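Local coordinates for protein acyl-coa oxidase (Arabidopsis thaliana, PDB 1W07) that catalyses the FAD-dependent desaturation of long- and medium-chain acyl-CoAs to 2-trans-enoyl-CoAs in the peroxisome, passing electrons to oxygen to give hydrogen peroxide, at residues A491-V496 against L572-I577; E485-R490 against I558-L563; D36-L41 against E83-R88; R40-D45 against H91-P96. The protein carries 1 engineered substitution. One frame throughout, in Å; residues are numbered along the deposited sequence.

The four contacts form two pairs, one in the N-terminal and one in the C-terminal helical region. Contacts 1 and 2 both use helix 480-503 of the C-terminal region; their centres are 11 Å apart, and they join where Thr574 CG2 lies 3.8 Å from Arg490 CA. Contacts 3 and 4 follow one helix pair of the N-terminal region, 29-43 with 83-93; their centres are 8 Å apart, and Ala39 CB meets Phe92 CZ at 3.7 Å. Between the pairs the separation is large: centres of contacts 1 and 3 are 47 Å apart, and the nearest atoms of contacts 2 and 4 about 20 Å. All four lie away from the FAD-binding residues and from Glu424, the probable proton acceptor.

Contact 1. Residues A491-V496 against L572-I577; sequences ALRMAV and LSTNCI
In the C-terminal helical region of this acyl-CoA oxidase, Arg493 of helix 480-503 lies alongside the turn at Ser573, Thr574 and Asn575 that leads from helix 568-572 to helix 579-596. Arg493 and Thr574 are the closest backbone pair, with CA atoms 6.7 Å apart. The apolar part of the contact is the arginine stem: Arg493 CG lies 3.7 Å from Thr574 CG2, with Arg493 CB almost as near, and the two side chains run past each other in opposite directions. Arg493 CG is anti to the backbone N (chi1 168°), and bends at chi2 and chi3 then bring the guanidinium edge to the turn. There Arg493 NH2 comes 3.5 Å from Ser573 O, obliquely to the guanidinium plane, a polar approach rather than a hydrogen bond. Arg493 also touches a crystal neighbour, so its pose may owe something to the lattice.

The turn has other ties. Asn575 takes a positive phi (66°) as the chain leaves helical geometry, while the next residue, Cys576, is joined by a disulfide to Cys467. Thr574 OG1 is hydrogen-bonded to Phe571 O. Leu572 and Ser573 pack against Ser573 and Leu572 of the second subunit, so the turn also belongs to the dimer interface. Asn575 ND2 sits in the guanidinium plane, 3.7 Å from Arg493 NH2, with the amide and guanidinium planes 75° apart; both nitrogens are donors, so they make only an edge contact.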
loop_
_atom_site.group_PDB
_atom_site.type_symbol
_atom_site.label_atom_id
_atom_site.label_comp_id
_atom_site.label_asym_id
_atom_site.label_seq_id
_atom_site.Cartn_x
_atom_site.Cartn_y
_atom_site.Cartn_z
ATOM N N ALA B 491 -23.687 -12.687 7.674
ATOM C CA ALA B 491 -22.612 -13.535 8.182
ATOM C C ALA B 491 -23.070 -14.984 8.339
ATOM O O ALA B 491 -22.405 -15.912 7.877
ATOM C CB ALA B 491 -22.121 -13.008 9.518
ATOM N N LEU B 492 -24.208 -15.172 9.001
ATOM C CA LEU B 492 -24.759 -16.505 9.220
ATOM C C LEU B 492 -25.025 -17.197 7.887
ATOM O O LEU B 492 -24.712 -18.369 7.718
ATOM C CB LEU B 492 -26.061 -16.415 10.025
ATOM C CG LEU B 492 -26.816 -17.733 10.272
ATOM C CD1 LEU B 492 -25.926 -18.727 10.994
ATOM C CD2 LEU B 492 -28.049 -17.445 11.104
ATOM N N ARG B 493 -25.611 -16.456 6.955
ATOM C CA ARG B 493 -25.924 -16.974 5.639
ATOM C C ARG B 493 -24.671 -17.493 4.932
ATOM O O ARG B 493 -24.668 -18.594 4.377
ATOM C CB ARG B 493 -26.586 -15.879 4.803
ATOM C CG ARG B 493 -26.710 -16.185 3.322
ATOM C CD ARG B 493 -27.684 -17.306 3.048
ATOM N NE ARG B 493 -28.745 -16.883 2.129
ATOM C CZ ARG B 493 -29.657 -17.704 1.623
ATOM N NH1 ARG B 493 -29.638 -18.988 1.953
ATOM N NH2 ARG B 493 -30.591 -17.243 0.803
ATOM N N MET B 494 -23.611 -16.694 4.950
ATOM C CA MET B 494 -22.357 -17.087 4.319
ATOM C C MET B 494 -21.758 -18.323 4.983
ATOM O O MET B 494 -21.254 -19.210 4.308
ATOM C CB MET B 494 -21.348 -15.922 4.366
ATOM C CG MET B 494 -21.761 -14.732 3.504
ATOM S SD MET B 494 -20.739 -13.241 3.684
ATOM C CE MET B 494 -19.381 -13.604 2.597
ATOM N N ALA B 495 -21.818 -18.378 6.305
ATOM C CA ALA B 495 -21.270 -19.510 7.049
ATOM C C ALA B 495 -22.069 -20.790 6.782
ATOM O O ALA B 495 -21.489 -21.853 6.536
ATOM C CB ALA B 495 -21.268 -19.207 8.525
ATOM N N VAL B 496 -23.394 -20.690 6.832
ATOM C CA VAL B 496 -24.246 -21.843 6.585
ATOM C C VAL B 496 -24.036 -22.372 5.171
ATOM O O VAL B 496 -24.063 -23.574 4.938
ATOM C CB VAL B 496 -25.734 -21.488 6.786
ATOM C CG1 VAL B 496 -26.611 -22.653 6.344
ATOM C CG2 VAL B 496 -25.984 -21.164 8.250
ATOM N N LEU B 572 -27.177 -8.744 -0.546
ATOM C CA LEU B 572 -28.224 -9.000 -1.531
ATOM C C LEU B 572 -28.470 -10.493 -1.763
ATOM O O LEU B 572 -29.535 -10.884 -2.244
ATOM C CB LEU B 572 -27.889 -8.327 -2.863
ATOM C CG LEU B 572 -28.028 -6.805 -2.905
ATOM C CD1 LEU B 572 -27.698 -6.296 -4.304
ATOM C CD2 LEU B 572 -29.447 -6.410 -2.500
ATOM N N SER B 573 -27.493 -11.325 -1.426
ATOM C CA SER B 573 -27.650 -12.764 -1.601
ATOM C C SER B 573 -28.586 -13.373 -0.557
ATOM O O SER B 573 -29.128 -14.458 -0.764
ATOM C CB SER B 573 -26.293 -13.460 -1.516
ATOM O OG SER B 573 -25.466 -13.105 -2.608
ATOM N N THR B 574 -28.779 -12.674 0.557
ATOM C CA THR B 574 -29.633 -13.168 1.638
ATOM C C THR B 574 -31.123 -12.980 1.385
ATOM O O THR B 574 -31.952 -13.614 2.041
ATOM C CB THR B 574 -29.292 -12.482 2.991
ATOM O OG1 THR B 574 -29.656 -11.095 2.928
ATOM C CG2 THR B 574 -27.802 -12.611 3.299
ATOM N N ASN B 575 -31.459 -12.116 0.433
ATOM C CA ASN B 575 -32.850 -11.827 0.095
ATOM C C ASN B 575 -33.543 -11.124 1.256
ATOM O O ASN B 575 -34.752 -10.902 1.237
ATOM C CB ASN B 575 -33.602 -13.110 -0.273
ATOM C CG ASN B 575 -32.997 -13.815 -1.473
ATOM O OD1 ASN B 575 -32.799 -13.208 -2.529
ATOM N ND2 ASN B 575 -32.702 -15.102 -1.321
ATOM N N CYS B 576 -32.764 -10.773 2.272
ATOM C CA CYS B 576 -33.277 -10.072 3.444
ATOM C C CYS B 576 -33.130 -8.570 3.163
ATOM O O CYS B 576 -33.698 -7.733 3.859
ATOM C CB CYS B 576 -32.472 -10.511 4.673
ATOM S SG CYS B 576 -32.827 -9.740 6.288
ATOM N N ILE B 577 -32.369 -8.252 2.118
ATOM C CA ILE B 577 -32.136 -6.877 1.676
ATOM C C ILE B 577 -32.365 -6.824 0.172
ATOM O O ILE B 577 -31.843 -7.654 -0.565
ATOM C CB ILE B 577 -30.685 -6.421 1.962
ATOM C CG1 ILE B 577 -30.466 -6.294 3.465
ATOM C CG2 ILE B 577 -30.407 -5.083 1.286
ATOM C CD1 ILE B 577 -29.055 -5.923 3.842
#

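Contact 2. Residues E485-R490 against I558-L563; sequences EAFEAR and IYALYL
With its CG anti to the carbonyl carbon (chi1 -84°), Phe487 sends its ring from helix 480-503 toward Ala560 and Leu563 of helix 548-566. The second torsion, chi2 72°, sets the turn of the ring, and the far edge is what arrives: Phe487 CZ is 3.3 Å from Ala560 O, and that oxygen lies in the plane of the ring. The carbonyl therefore faces the slightly positive C-H rim instead of the pi cloud, which would be weakly favourable. Phe487 CE1 is 3.7 Å from the same oxygen and 4.2 Å from Ala560 CB. One turn on, Leu563 adds its CB at 4.1 Å from Phe487 CZ, again near the ring plane.

This is helix-to-helix packing inside the all-helical C-terminal region of the acyl-CoA oxidase family, and a single large side chain spans the gap. The spacing agrees with that reading, since the nearest CA atoms, those of Phe487 and Ala560, stand 8.6 Å apart. All three touching residues are buried. Around them the core continues: Phe487 meets the ring of Phe571 edge-to-face and packs on Leu529 of helix 516-538, while Ile558 reaches Ala339 on helix 328-363. The guanidinium of Arg490, one turn along from Phe487, is held by a salt bridge to Asp570 and a hydrogen bond to Gln528.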
loop_
_atom_site.group_PDB
_atom_site.type_symbol
_atom_site.label_atom_id
_atom_site.label_comp_id
_atom_site.label_asym_id
_atom_site.label_seq_id
_atom_site.Cartn_x
_atom_site.Cartn_y
_atom_site.Cartn_z
ATOM N N GLU B 485 -29.391 -6.881 12.380
ATOM C CA GLU B 485 -30.084 -7.970 11.702
ATOM C C GLU B 485 -29.454 -8.223 10.342
ATOM O O GLU B 485 -29.189 -9.364 9.972
ATOM C CB GLU B 485 -31.567 -7.632 11.524
ATOM C CG GLU B 485 -32.347 -8.696 10.774
ATOM C CD GLU B 485 -33.785 -8.291 10.520
ATOM O OE1 GLU B 485 -34.007 -7.239 9.877
ATOM O OE2 GLU B 485 -34.691 -9.026 10.960
ATOM N N ALA B 486 -29.220 -7.152 9.598
ATOM C CA ALA B 486 -28.610 -7.272 8.279
ATOM C C ALA B 486 -27.233 -7.934 8.340
ATOM O O ALA B 486 -26.960 -8.858 7.573
ATOM C CB ALA B 486 -28.493 -5.910 7.641
ATOM N N PHE B 487 -26.363 -7.468 9.238
ATOM C CA PHE B 487 -25.016 -8.045 9.358
ATOM C C PHE B 487 -25.004 -9.472 9.916
ATOM O O PHE B 487 -24.186 -10.291 9.502
ATOM C CB PHE B 487 -24.117 -7.157 10.226
ATOM C CG PHE B 487 -23.478 -6.017 9.473
ATOM C CD1 PHE B 487 -24.233 -4.928 9.051
ATOM C CD2 PHE B 487 -22.122 -6.053 9.164
ATOM C CE1 PHE B 487 -23.649 -3.892 8.329
ATOM C CE2 PHE B 487 -21.524 -5.025 8.446
ATOM C CZ PHE B 487 -22.292 -3.941 8.025
ATOM N N GLU B 488 -25.895 -9.770 10.857
ATOM C CA GLU B 488 -25.953 -11.114 11.432
ATOM C C GLU B 488 -26.428 -12.094 10.366
ATOM O O GLU B 488 -25.844 -13.158 10.186
ATOM C CB GLU B 488 -26.893 -11.158 12.645
ATOM C CG GLU B 488 -26.461 -10.286 13.815
ATOM C CD GLU B 488 -27.404 -10.389 14.998
ATOM O OE1 GLU B 488 -28.606 -10.629 14.773
ATOM O OE2 GLU B 488 -26.953 -10.209 16.148
ATOM N N ALA B 489 -27.479 -11.722 9.649
ATOM C CA ALA B 489 -28.008 -12.568 8.584
ATOM C C ALA B 489 -26.964 -12.815 7.497
ATOM O O ALA B 489 -26.759 -13.944 7.054
ATOM C CB ALA B 489 -29.240 -11.922 7.971
ATOM N N ARG B 490 -26.304 -11.750 7.064
ATOM C CA ARG B 490 -25.285 -11.856 6.033
ATOM C C ARG B 490 -24.148 -12.803 6.434
ATOM O O ARG B 490 -23.708 -13.634 5.637
ATOM C CB ARG B 490 -24.745 -10.456 5.713
ATOM C CG ARG B 490 -23.499 -10.439 4.856
ATOM C CD ARG B 490 -22.310 -9.952 5.667
ATOM N NE ARG B 490 -21.104 -9.778 4.844
ATOM C CZ ARG B 490 -20.090 -8.991 5.193
ATOM N NH1 ARG B 490 -20.144 -8.306 6.334
ATOM N NH2 ARG B 490 -19.032 -8.882 4.410
ATOM N N ILE B 558 -21.812 5.196 9.610
ATOM C CA ILE B 558 -21.001 5.388 8.409
ATOM C C ILE B 558 -20.181 4.104 8.249
ATOM O O ILE B 558 -20.072 3.562 7.153
ATOM C CB ILE B 558 -19.994 6.576 8.548
ATOM C CG1 ILE B 558 -20.701 7.907 8.277
ATOM C CG2 ILE B 558 -18.795 6.364 7.593
ATOM C CD1 ILE B 558 -19.803 9.129 8.456
ATOM N N TYR B 559 -19.600 3.623 9.344
ATOM C CA TYR B 559 -18.796 2.394 9.302
ATOM C C TYR B 559 -19.650 1.222 8.773
ATOM O O TYR B 559 -19.286 0.544 7.805
ATOM C CB TYR B 559 -18.253 2.078 10.713
ATOM C CG TYR B 559 -17.390 0.825 10.807
ATOM C CD1 TYR B 559 -16.124 0.757 10.207
ATOM C CD2 TYR B 559 -17.877 -0.321 11.424
ATOM C CE1 TYR B 559 -15.369 -0.443 10.216
ATOM C CE2 TYR B 559 -17.145 -1.513 11.435
ATOM C CZ TYR B 559 -15.908 -1.577 10.840
ATOM O OH TYR B 559 -15.220 -2.776 10.883
ATOM N N ALA B 560 -20.805 1.012 9.396
ATOM C CA ALA B 560 -21.704 -0.065 9.011
ATOM C C ALA B 560 -22.223 0.057 7.579
ATOM O O ALA B 560 -22.133 -0.889 6.792
ATOM C CB ALA B 560 -22.873 -0.138 9.991
ATOM N N LEU B 561 -22.762 1.219 7.235
ATOM C CA LEU B 561 -23.304 1.425 5.897
ATOM C C LEU B 561 -22.227 1.379 4.825
ATOM O O LEU B 561 -22.502 1.008 3.683
ATOM C CB LEU B 561 -24.056 2.754 5.825
ATOM C CG LEU B 561 -25.272 2.881 6.752
ATOM C CD1 LEU B 561 -25.944 4.240 6.560
ATOM C CD2 LEU B 561 -26.242 1.752 6.448
ATOM N N TYR B 562 -20.999 1.757 5.180
ATOM C CA TYR B 562 -19.905 1.712 4.222
ATOM C C TYR B 562 -19.571 0.261 3.900
ATOM O O TYR B 562 -19.364 -0.094 2.741
ATOM C CB TYR B 562 -18.661 2.403 4.786
ATOM C CG TYR B 562 -17.479 2.283 3.859
ATOM C CD1 TYR B 562 -17.442 2.999 2.665
ATOM C CD2 TYR B 562 -16.419 1.428 4.152
ATOM C CE1 TYR B 562 -16.385 2.869 1.783
ATOM C CE2 TYR B 562 -15.345 1.292 3.277
ATOM C CZ TYR B 562 -15.341 2.016 2.094
ATOM O OH TYR B 562 -14.300 1.893 1.202
ATOM N N LEU B 563 -19.510 -0.574 4.933
ATOM C CA LEU B 563 -19.198 -1.992 4.735
ATOM C C LEU B 563 -20.342 -2.681 3.996
ATOM O O LEU B 563 -20.115 -3.554 3.155
ATOM C CB LEU B 563 -18.952 -2.685 6.078
ATOM C CG LEU B 563 -17.647 -2.367 6.838
ATOM C CD1 LEU B 563 -17.603 -3.173 8.134
ATOM C CD2 LEU B 563 -16.440 -2.708 5.969
#

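Contact 3. Residues D36-L41 against E83-R88; sequences DRIARL and EEEAGR
The charged part of this contact is a salt bridge between Arg37 and Glu85, with Arg37 NH1 2.8 Å from Glu85 OE1. That oxygen lies at the edge of the guanidinium, near its plane, but the carboxylate is turned almost perpendicular to it (86° between planes). The two groups therefore meet through one nitrogen and one oxygen, without the side-by-side pairing of two N-H groups with two oxygens. A bend at chi3 brings the exposed Arg37 round to this point, while Glu85 reaches it with a chain extended beyond CG. The other oxygen, Glu85 OE2, is hydrogen-bonded to the backbone N of Asn82, so the carboxylate that receives the arginine is also tied to the residue just before its own helix.

Helices 29-43 and 83-93 pack in the N-terminal helical domain of the acyl-CoA dehydrogenase and oxidase fold. Their short segments approach to 9.6 Å between axes with a crossing angle of -47°, consistent with the common ridges-into-grooves class around -50°.

The apolar part is carried by Ile38, which is buried and points at the partner helix. Its CG2 lies 3.6 Å from Arg88 C and 4.0 Å from Arg88 CB. The other branch ends with Ile38 CD1 4.0 Å from Glu85 CB, at the base of the side chain that carries the salt bridge. Arg88 contributes its stem here, since its guanidinium end leads away from helix 29-43, and Leu89 also packs on Ile38.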
loop_
_atom_site.group_PDB
_atom_site.type_symbol
_atom_site.label_atom_id
_atom_site.label_comp_id
_atom_site.label_asym_id
_atom_site.label_seq_id
_atom_site.Cartn_x
_atom_site.Cartn_y
_atom_site.Cartn_z
ATOM N N ASP B 36 -1.352 12.958 27.828
ATOM C CA ASP B 36 -1.123 14.327 27.410
ATOM C C ASP B 36 0.174 14.855 28.012
ATOM O O ASP B 36 0.958 15.510 27.329
ATOM C CB ASP B 36 -2.319 15.196 27.820
ATOM C CG ASP B 36 -2.142 16.648 27.444
ATOM O OD1 ASP B 36 -1.957 17.476 28.361
ATOM O OD2 ASP B 36 -2.188 16.979 26.235
ATOM N N ARG B 37 0.404 14.542 29.282
ATOM C CA ARG B 37 1.600 14.986 29.991
ATOM C C ARG B 37 2.874 14.376 29.406
ATOM O O ARG B 37 3.823 15.084 29.086
ATOM C CB ARG B 37 1.497 14.601 31.466
ATOM C CG ARG B 37 2.580 15.197 32.350
ATOM C CD ARG B 37 2.764 14.343 33.593
ATOM N NE ARG B 37 1.483 13.981 34.196
ATOM C CZ ARG B 37 1.187 12.758 34.629
ATOM N NH1 ARG B 37 2.081 11.782 34.523
ATOM N NH2 ARG B 37 0.002 12.509 35.166
ATOM N N ILE B 38 2.891 13.056 29.279
ATOM C CA ILE B 38 4.058 12.368 28.747
ATOM C C ILE B 38 4.310 12.764 27.295
ATOM O O ILE B 38 5.462 12.891 26.872
ATOM C CB ILE B 38 3.894 10.842 28.840
ATOM C CG1 ILE B 38 3.653 10.437 30.295
ATOM C CG2 ILE B 38 5.143 10.154 28.315
ATOM C CD1 ILE B 38 4.791 10.805 31.242
ATOM N N ALA B 39 3.235 12.965 26.538
ATOM C CA ALA B 39 3.358 13.350 25.138
ATOM C C ALA B 39 4.136 14.654 25.023
ATOM O O ALA B 39 5.058 14.761 24.209
ATOM C CB ALA B 39 1.969 13.503 24.502
ATOM N N ARG B 40 3.777 15.639 25.845
ATOM C CA ARG B 40 4.458 16.932 25.815
ATOM C C ARG B 40 5.899 16.797 26.290
ATOM O O ARG B 40 6.794 17.468 25.779
ATOM C CB ARG B 40 3.698 17.948 26.679
ATOM C CG ARG B 40 2.389 18.409 26.054
ATOM C CD ARG B 40 1.296 18.586 27.094
ATOM N NE ARG B 40 1.586 19.648 28.055
ATOM C CZ ARG B 40 1.419 20.942 27.800
ATOM N NH1 ARG B 40 0.956 21.332 26.616
ATOM N NH2 ARG B 40 1.705 21.847 28.727
ATOM N N LEU B 41 6.117 15.911 27.255
ATOM C CA LEU B 41 7.451 15.674 27.795
ATOM C C LEU B 41 8.398 15.144 26.712
ATOM O O LEU B 41 9.569 15.523 26.656
ATOM C CB LEU B 41 7.370 14.663 28.933
ATOM C CG LEU B 41 8.692 14.333 29.615
ATOM C CD1 LEU B 41 9.196 15.563 30.359
ATOM C CD2 LEU B 41 8.500 13.168 30.567
ATOM N N GLU B 83 5.085 2.471 35.851
ATOM C CA GLU B 83 5.060 1.616 34.674
ATOM C C GLU B 83 4.180 2.176 33.565
ATOM O O GLU B 83 4.544 2.110 32.392
ATOM C CB GLU B 83 4.595 0.210 35.046
ATOM C CG GLU B 83 4.766 -0.806 33.928
ATOM C CD GLU B 83 4.380 -2.202 34.356
ATOM O OE1 GLU B 83 3.188 -2.418 34.658
ATOM O OE2 GLU B 83 5.266 -3.083 34.401
ATOM N N GLU B 84 3.030 2.730 33.933
ATOM C CA GLU B 84 2.121 3.295 32.947
ATOM C C GLU B 84 2.794 4.438 32.196
ATOM O O GLU B 84 2.817 4.460 30.964
ATOM C CB GLU B 84 0.849 3.798 33.633
ATOM C CG GLU B 84 -0.169 4.416 32.691
ATOM C CD GLU B 84 -1.433 4.857 33.397
ATOM O OE1 GLU B 84 -1.368 5.771 34.248
ATOM O OE2 GLU B 84 -2.502 4.282 33.100
ATOM N N GLU B 85 3.358 5.380 32.945
ATOM C CA GLU B 85 4.030 6.525 32.346
ATOM C C GLU B 85 5.185 6.087 31.455
ATOM O O GLU B 85 5.375 6.636 30.377
ATOM C CB GLU B 85 4.539 7.472 33.438
ATOM C CG GLU B 85 3.446 7.990 34.351
ATOM C CD GLU B 85 4.000 8.700 35.577
ATOM O OE1 GLU B 85 3.883 9.939 35.656
ATOM O OE2 GLU B 85 4.559 8.008 36.450
ATOM N N ALA B 86 5.957 5.105 31.910
ATOM C CA ALA B 86 7.083 4.605 31.130
ATOM C C ALA B 86 6.591 4.069 29.782
ATOM O O ALA B 86 7.222 4.296 28.742
ATOM C CB ALA B 86 7.816 3.512 31.901
ATOM N N GLY B 87 5.467 3.360 29.803
ATOM C CA GLY B 87 4.890 2.828 28.577
ATOM C C GLY B 87 4.493 3.960 27.644
ATOM O O GLY B 87 4.771 3.913 26.442
ATOM N N ARG B 88 3.851 4.989 28.189
ATOM C CA ARG B 88 3.457 6.127 27.368
ATOM C C ARG B 88 4.672 6.865 26.819
ATOM O O ARG B 88 4.617 7.447 25.741
ATOM C CB ARG B 88 2.582 7.099 28.166
ATOM C CG ARG B 88 1.183 6.594 28.472
ATOM C CD ARG B 88 0.451 6.135 27.207
ATOM N NE ARG B 88 0.803 4.762 26.844
ATOM C CZ ARG B 88 0.436 4.169 25.707
ATOM N NH1 ARG B 88 -0.300 4.824 24.810
ATOM N NH2 ARG B 88 0.794 2.913 25.468
#

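Contact 4. Residues R40-D45 against H91-P96; sequences RLVASD and HFIDQP
Val42 sits opposite Phe92 and Ile93: its CG2 meets the Phe92 side chain, while its CG1 meets the Phe92 carbonyl and Ile93. Its chi1 of 173° puts CG1 anti to the backbone N and CG2 anti to the carbonyl carbon, so both methyls face the last turn of helix 83-93. On one branch, Val42 CG2 touches Phe92 CB at 3.9 Å. On the other, Val42 CG1 lies 3.8 Å from Phe92 O and 4.3 Å from Ile93 CG1. The nearest backbone pair, Val42 CA and Ile93 CA, is 6.4 Å apart.

Phe92 gives Val42 its CB, not its ring. With CG anti to the carbonyl carbon (chi1 -68°), the ring turns away from Val42, and the two side chains cross at about a right angle. The preceding residue turns an edge to one face of this ring: His91 CD2 stands 3.5 Å above the ring plane, over its centre, and Tyr613 meets the Phe92 ring edge-to-face. Ile93 runs out extended (chi2 177°) and, like Val42, packs on Phe48.

Helical geometry stops at Asp94, which takes a positive phi; its OD1 forms salt bridges to Arg298 and Lys50. The contact thus joins the C-terminal ends of helices 29-43 and 83-93 within the helical N-terminal domain of the acyl-CoA dehydrogenase and oxidase fold.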
loop_
_atom_site.group_PDB
_atom_site.type_symbol
_atom_site.label_atom_id
_atom_site.label_comp_id
_atom_site.label_asym_id
_atom_site.label_seq_id
_atom_site.Cartn_x
_atom_site.Cartn_y
_atom_site.Cartn_z
ATOM N N ARG B 40 3.777 15.639 25.845
ATOM C CA ARG B 40 4.458 16.932 25.815
ATOM C C ARG B 40 5.899 16.797 26.290
ATOM O O ARG B 40 6.794 17.468 25.779
ATOM C CB ARG B 40 3.698 17.948 26.679
ATOM C CG ARG B 40 2.389 18.409 26.054
ATOM C CD ARG B 40 1.296 18.586 27.094
ATOM N NE ARG B 40 1.586 19.648 28.055
ATOM C CZ ARG B 40 1.419 20.942 27.800
ATOM N NH1 ARG B 40 0.956 21.332 26.616
ATOM N NH2 ARG B 40 1.705 21.847 28.727
ATOM N N LEU B 41 6.117 15.911 27.255
ATOM C CA LEU B 41 7.451 15.674 27.795
ATOM C C LEU B 41 8.398 15.144 26.712
ATOM O O LEU B 41 9.569 15.523 26.656
ATOM C CB LEU B 41 7.370 14.663 28.933
ATOM C CG LEU B 41 8.692 14.333 29.615
ATOM C CD1 LEU B 41 9.196 15.563 30.359
ATOM C CD2 LEU B 41 8.500 13.168 30.567
ATOM N N VAL B 42 7.893 14.263 25.851
ATOM C CA VAL B 42 8.717 13.703 24.787
ATOM C C VAL B 42 8.966 14.728 23.690
ATOM O O VAL B 42 10.096 14.886 23.227
ATOM C CB VAL B 42 8.061 12.435 24.168
ATOM C CG1 VAL B 42 8.858 11.969 22.943
ATOM C CG2 VAL B 42 8.025 11.326 25.194
ATOM N N ALA B 43 7.908 15.424 23.282
ATOM C CA ALA B 43 8.008 16.415 22.217
ATOM C C ALA B 43 9.008 17.524 22.509
ATOM O O ALA B 43 9.700 18.006 21.614
ATOM C CB ALA B 43 6.628 17.012 21.935
ATOM N N SER B 44 9.085 17.927 23.768
ATOM C CA SER B 44 9.990 18.991 24.170
ATOM C C SER B 44 11.448 18.561 24.358
ATOM O O SER B 44 12.312 19.416 24.528
ATOM C CB SER B 44 9.475 19.633 25.462
ATOM O OG SER B 44 9.459 18.682 26.519
ATOM N N ASP B 45 11.734 17.262 24.318
ATOM C CA ASP B 45 13.114 16.766 24.517
ATOM C C ASP B 45 13.868 16.624 23.188
ATOM O O ASP B 45 13.484 15.840 22.327
ATOM C CB ASP B 45 13.093 15.415 25.241
ATOM C CG ASP B 45 14.445 15.039 25.849
ATOM O OD1 ASP B 45 15.496 15.362 25.250
ATOM O OD2 ASP B 45 14.457 14.389 26.920
ATOM N N HIS B 91 5.917 4.949 23.929
ATOM C CA HIS B 91 4.899 5.105 22.904
ATOM C C HIS B 91 5.115 6.387 22.109
ATOM O O HIS B 91 5.103 6.370 20.870
ATOM C CB HIS B 91 3.513 5.116 23.548
ATOM C CG HIS B 91 2.407 5.496 22.613
ATOM N ND1 HIS B 91 1.969 4.672 21.601
ATOM C CD2 HIS B 91 1.662 6.624 22.530
ATOM C CE1 HIS B 91 0.997 5.271 20.934
ATOM N NE2 HIS B 91 0.793 6.461 21.476
ATOM N N PHE B 92 5.312 7.509 22.801
ATOM C CA PHE B 92 5.511 8.755 22.076
ATOM C C PHE B 92 6.902 8.945 21.461
ATOM O O PHE B 92 7.051 9.697 20.506
ATOM C CB PHE B 92 5.100 9.939 22.954
ATOM C CG PHE B 92 3.618 9.994 23.216
ATOM C CD1 PHE B 92 3.104 9.680 24.471
ATOM C CD2 PHE B 92 2.734 10.332 22.195
ATOM C CE1 PHE B 92 1.731 9.698 24.708
ATOM C CE2 PHE B 92 1.357 10.353 22.421
ATOM C CZ PHE B 92 0.855 10.035 23.676
ATOM N N ILE B 93 7.908 8.252 21.982
ATOM C CA ILE B 93 9.252 8.327 21.403
ATOM C C ILE B 93 9.092 7.821 19.954
ATOM O O ILE B 93 9.836 8.218 19.048
ATOM C CB ILE B 93 10.252 7.448 22.203
ATOM C CG1 ILE B 93 10.546 8.116 23.552
ATOM C CG2 ILE B 93 11.537 7.232 21.408
ATOM C CD1 ILE B 93 11.459 7.293 24.465
ATOM N N ASP B 94 8.114 6.931 19.766
ATOM C CA ASP B 94 7.743 6.417 18.455
ATOM C C ASP B 94 8.885 5.877 17.597
ATOM O O ASP B 94 9.032 6.246 16.431
ATOM C CB ASP B 94 7.020 7.547 17.723
ATOM C CG ASP B 94 6.299 7.078 16.482
ATOM O OD1 ASP B 94 6.258 7.849 15.505
ATOM O OD2 ASP B 94 5.755 5.956 16.491
ATOM N N GLN B 95 9.709 5.003 18.165
ATOM C CA GLN B 95 10.815 4.470 17.391
ATOM C C GLN B 95 11.074 3.004 17.689
ATOM O O GLN B 95 11.562 2.651 18.756
ATOM C CB GLN B 95 12.075 5.308 17.641
ATOM C CG GLN B 95 13.249 4.947 16.723
ATOM C CD GLN B 95 14.128 6.141 16.397
ATOM O OE1 GLN B 95 13.630 7.226 16.086
ATOM N NE2 GLN B 95 15.440 5.944 16.439
ATOM N N PRO B 96 10.732 2.121 16.739
ATOM C CA PRO B 96 10.925 0.676 16.893
ATOM C C PRO B 96 12.333 0.391 17.420
ATOM O O PRO B 96 13.323 0.840 16.833
ATOM C CB PRO B 96 10.713 0.157 15.476
ATOM C CG PRO B 96 9.643 1.098 14.955
ATOM C CD PRO B 96 10.150 2.440 15.416
#